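Local coordinates for protein COG0546: Predicted phosphatases (Streptococcus pneumoniae, PDB 2AH5) that is of unknown function but is probably a phosphatase of the haloacid dehalogenase-like family, at residues S18-F30 with I43-F55. Residues are numbered along the deposited sequence; the frame is centred on the assembly and turned at random.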
# COMPACT_ATOMS: atom_id res chain seq x y z
N SER A 18 7.33 -3.66 -4.45
CA SER A 18 7.90 -4.52 -3.41
C SER A 18 7.73 -6.00 -3.79
O SER A 18 7.96 -6.88 -2.95
CB SER A 18 7.19 -4.22 -2.08
OG SER A 18 5.79 -4.06 -2.29
N SER A 19 7.27 -6.27 -5.02
CA SER A 19 6.82 -7.64 -5.39
C SER A 19 7.88 -8.73 -5.24
O SER A 19 7.55 -9.81 -4.78
CB SER A 19 6.22 -7.72 -6.81
OG SER A 19 7.18 -7.37 -7.78
N ILE A 20 9.12 -8.47 -5.63
CA ILE A 20 10.17 -9.52 -5.49
C ILE A 20 10.33 -9.97 -4.03
O ILE A 20 10.33 -11.16 -3.74
CB ILE A 20 11.53 -9.14 -6.14
CG1 ILE A 20 11.36 -8.87 -7.64
CG2 ILE A 20 12.54 -10.29 -5.95
CD1 ILE A 20 12.50 -8.14 -8.28
N GLY A 21 10.47 -9.02 -3.10
CA GLY A 21 10.61 -9.37 -1.69
C GLY A 21 9.38 -10.01 -1.06
O GLY A 21 9.52 -10.89 -0.19
N ILE A 22 8.17 -9.58 -1.44
CA ILE A 22 6.94 -10.20 -0.93
C ILE A 22 6.86 -11.64 -1.45
O ILE A 22 6.66 -12.58 -0.67
CB ILE A 22 5.69 -9.38 -1.33
CG1 ILE A 22 5.75 -7.99 -0.67
CG2 ILE A 22 4.38 -10.09 -0.92
CD1 ILE A 22 4.63 -7.01 -1.20
N HIS A 23 7.07 -11.79 -2.76
CA HIS A 23 7.06 -13.12 -3.38
C HIS A 23 8.07 -14.02 -2.67
O HIS A 23 7.73 -15.15 -2.32
CB HIS A 23 7.41 -13.03 -4.86
CG HIS A 23 7.29 -14.32 -5.60
ND1 HIS A 23 8.31 -15.25 -5.63
CD2 HIS A 23 6.28 -14.85 -6.34
CE1 HIS A 23 7.94 -16.29 -6.36
NE2 HIS A 23 6.72 -16.06 -6.81
N ASN A 24 9.30 -13.54 -2.49
CA ASN A 24 10.34 -14.33 -1.83
C ASN A 24 10.00 -14.70 -0.38
O ASN A 24 10.32 -15.81 0.11
CB ASN A 24 11.69 -13.61 -1.90
CG ASN A 24 12.32 -13.65 -3.29
OD1 ASN A 24 11.85 -14.36 -4.19
ND2 ASN A 24 13.39 -12.87 -3.47
N ALA A 25 9.40 -13.77 0.34
CA ALA A 25 8.95 -14.08 1.69
C ALA A 25 7.91 -15.21 1.67
O ALA A 25 7.97 -16.12 2.51
CB ALA A 25 8.41 -12.83 2.38
N PHE A 26 6.94 -15.16 0.74
CA PHE A 26 5.97 -16.27 0.65
C PHE A 26 6.62 -17.62 0.34
O PHE A 26 6.36 -18.63 1.00
CB PHE A 26 4.86 -15.98 -0.35
CG PHE A 26 3.78 -15.13 0.21
CD1 PHE A 26 3.60 -13.85 -0.26
CD2 PHE A 26 2.96 -15.62 1.25
CE1 PHE A 26 2.60 -13.04 0.27
CE2 PHE A 26 1.93 -14.79 1.78
CZ PHE A 26 1.78 -13.50 1.30
N THR A 27 7.50 -17.61 -0.65
CA THR A 27 8.10 -18.88 -1.11
C THR A 27 9.08 -19.43 -0.06
O THR A 27 9.22 -20.65 0.08
CB THR A 27 8.76 -18.76 -2.51
OG1 THR A 27 9.81 -17.79 -2.46
CG2 THR A 27 7.72 -18.33 -3.60
N TYR A 28 9.77 -18.53 0.64
CA TYR A 28 10.60 -18.96 1.80
C TYR A 28 9.73 -19.68 2.82
O TYR A 28 10.14 -20.72 3.39
CB TYR A 28 11.33 -17.77 2.47
CG TYR A 28 12.14 -18.21 3.68
CD1 TYR A 28 13.32 -18.93 3.51
CD2 TYR A 28 11.67 -17.99 4.99
CE1 TYR A 28 14.07 -19.37 4.62
CE2 TYR A 28 12.40 -18.43 6.11
CZ TYR A 28 13.59 -19.13 5.90
OH TYR A 28 14.32 -19.60 6.97
N THR A 29 8.54 -19.13 3.08
CA THR A 29 7.63 -19.73 4.06
C THR A 29 7.18 -21.12 3.64
O THR A 29 7.26 -22.05 4.43
CB THR A 29 6.43 -18.81 4.36
OG1 THR A 29 6.93 -17.53 4.78
CG2 THR A 29 5.54 -19.40 5.51
N PHE A 30 6.71 -21.26 2.41
CA PHE A 30 6.31 -22.57 1.89
C PHE A 30 7.47 -23.58 1.87
O PHE A 30 7.25 -24.77 2.20
CB PHE A 30 5.63 -22.44 0.53
CG PHE A 30 4.40 -21.54 0.56
CD1 PHE A 30 3.37 -21.78 1.46
CD2 PHE A 30 4.29 -20.48 -0.31
CE1 PHE A 30 2.21 -20.95 1.49
CE2 PHE A 30 3.16 -19.64 -0.29
CZ PHE A 30 2.12 -19.88 0.62
N ILE A 43 0.37 -15.74 -6.00
CA ILE A 43 1.14 -14.92 -5.04
C ILE A 43 0.95 -13.41 -5.27
O ILE A 43 0.90 -12.63 -4.30
CB ILE A 43 2.64 -15.35 -4.92
CG1 ILE A 43 2.72 -16.78 -4.37
CG2 ILE A 43 3.44 -14.37 -4.01
CD1 ILE A 43 4.11 -17.43 -4.46
N ARG A 44 0.79 -13.01 -6.53
CA ARG A 44 0.42 -11.62 -6.85
C ARG A 44 -0.87 -11.21 -6.12
O ARG A 44 -1.01 -10.06 -5.64
CB ARG A 44 0.25 -11.43 -8.37
CG ARG A 44 1.58 -11.20 -9.09
CD ARG A 44 1.42 -10.59 -10.49
NE ARG A 44 1.05 -11.56 -11.53
CZ ARG A 44 1.87 -12.48 -12.04
NH1 ARG A 44 3.11 -12.60 -11.59
NH2 ARG A 44 1.43 -13.31 -12.98
N GLY A 45 -1.80 -12.16 -6.02
CA GLY A 45 -3.08 -11.98 -5.38
C GLY A 45 -2.95 -11.81 -3.88
O GLY A 45 -3.85 -11.27 -3.24
N PHE A 46 -1.82 -12.27 -3.31
CA PHE A 46 -1.53 -12.05 -1.89
C PHE A 46 -0.93 -10.66 -1.55
O PHE A 46 -0.64 -10.37 -0.38
CB PHE A 46 -0.56 -13.12 -1.34
CG PHE A 46 -1.03 -14.55 -1.47
CD1 PHE A 46 -2.36 -14.88 -1.73
CD2 PHE A 46 -0.10 -15.59 -1.27
CE1 PHE A 46 -2.76 -16.23 -1.84
CE2 PHE A 46 -0.49 -16.94 -1.37
CZ PHE A 46 -1.81 -17.25 -1.65
N MSE A 47 -0.71 -9.82 -2.56
CA MSE A 47 -0.13 -8.49 -2.35
C MSE A 47 -1.22 -7.44 -2.13
O MSE A 47 -1.76 -6.88 -3.10
CB MSE A 47 0.78 -8.13 -3.54
CG MSE A 47 1.83 -9.20 -3.80
SE MSE A 47 3.03 -8.82 -5.29
CE MSE A 47 4.19 -10.57 -5.17
N GLY A 48 -1.53 -7.16 -0.87
CA GLY A 48 -2.70 -6.34 -0.54
C GLY A 48 -3.55 -6.86 0.60
O GLY A 48 -3.75 -6.15 1.59
N PRO A 49 -4.08 -8.10 0.49
CA PRO A 49 -4.86 -8.66 1.60
C PRO A 49 -4.01 -8.88 2.85
O PRO A 49 -2.77 -8.94 2.74
CB PRO A 49 -5.36 -10.00 1.03
CG PRO A 49 -5.20 -9.90 -0.42
CD PRO A 49 -4.02 -9.03 -0.65
N PRO A 50 -4.66 -8.99 4.04
CA PRO A 50 -3.89 -9.34 5.23
C PRO A 50 -3.15 -10.68 5.05
O PRO A 50 -3.65 -11.60 4.39
CB PRO A 50 -4.96 -9.47 6.33
CG PRO A 50 -6.12 -8.67 5.84
CD PRO A 50 -6.09 -8.81 4.35
N LEU A 51 -1.95 -10.75 5.61
CA LEU A 51 -1.12 -11.95 5.55
C LEU A 51 -1.85 -13.22 6.01
O LEU A 51 -1.81 -14.27 5.33
CB LEU A 51 0.14 -11.70 6.39
CG LEU A 51 1.42 -12.43 6.03
CD1 LEU A 51 1.83 -12.23 4.55
CD2 LEU A 51 2.54 -11.98 6.98
N GLU A 52 -2.52 -13.12 7.16
CA GLU A 52 -3.25 -14.24 7.73
C GLU A 52 -4.33 -14.75 6.77
O GLU A 52 -4.49 -15.96 6.61
CB GLU A 52 -3.85 -13.88 9.10
CG GLU A 52 -2.78 -13.62 10.18
CD GLU A 52 -2.39 -12.14 10.34
OE1 GLU A 52 -2.50 -11.33 9.38
OE2 GLU A 52 -1.97 -11.80 11.48
N SER A 53 -5.00 -13.82 6.09
CA SER A 53 -6.02 -14.19 5.11
C SER A 53 -5.45 -14.96 3.91
O SER A 53 -6.04 -15.96 3.48
CB SER A 53 -6.76 -12.94 4.63
OG SER A 53 -7.91 -13.33 3.90
N SER A 54 -4.33 -14.48 3.38
CA SER A 54 -3.64 -15.18 2.30
C SER A 54 -3.22 -16.59 2.68
O SER A 54 -3.51 -17.53 1.95
CB SER A 54 -2.45 -14.38 1.79
OG SER A 54 -2.91 -13.19 1.17
N PHE A 55 -2.51 -16.73 3.80
CA PHE A 55 -2.08 -18.05 4.26
C PHE A 55 -3.26 -18.98 4.54
O PHE A 55 -3.16 -20.19 4.35
CB PHE A 55 -1.19 -17.95 5.50
CG PHE A 55 0.25 -17.57 5.21
CD1 PHE A 55 0.85 -16.51 5.88
CD2 PHE A 55 1.01 -18.30 4.29
CE1 PHE A 55 2.18 -16.17 5.64
CE2 PHE A 55 2.35 -17.96 4.04
CZ PHE A 55 2.93 -16.88 4.71
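The Phe-26 ring carries the edge of Phe-46 on one face: Phe-46 CD2 stands 3.7 Å above the plane, over the ring centre, in an edge-to-face pair with planes at 58°. Ser-54 CB sits over one face of Phe-46, offset toward the rim. Phe-26 in turn offers its own edge to the face of Phe-55, CE2 lying above that ring but offset toward its rim, centroids 5.2 Å apart. Phe-30 CE1 closes in at the edge of Phe-55, in plane, completing a four-phenylalanine cluster. The cluster lies in what is probably the helical cap, as in C1-type HAD phosphatases, inserted between the two flap strands, 16-17 and 84-85, that follow the first core strand; here helix 19-33 packs on the turns and short helices of 43-55. Phe-26 is a knob in a hole lined by Ile-43, Leu-51, Ser-54 and Phe-55, with CZ 3.5 Å from Leu-51 CD1. Tyr-71 from helix 64-79 adds another edge-to-face partner to Phe-26. One turn nearer the helix start, Ile-43 CG2 lies against both Phe-26 CD1 and His-23 CD2, 3.7 Å from the latter, while Ile-43 CD1 meets Thr-27 CG2. Beyond, selenomethionine Met-47 runs extended, chi2 and chi3 both near 180°, laying SE against Ser-19 CB at 3.7 Å and bringing CE to 3.5 Å from the backbone O of Ser-19.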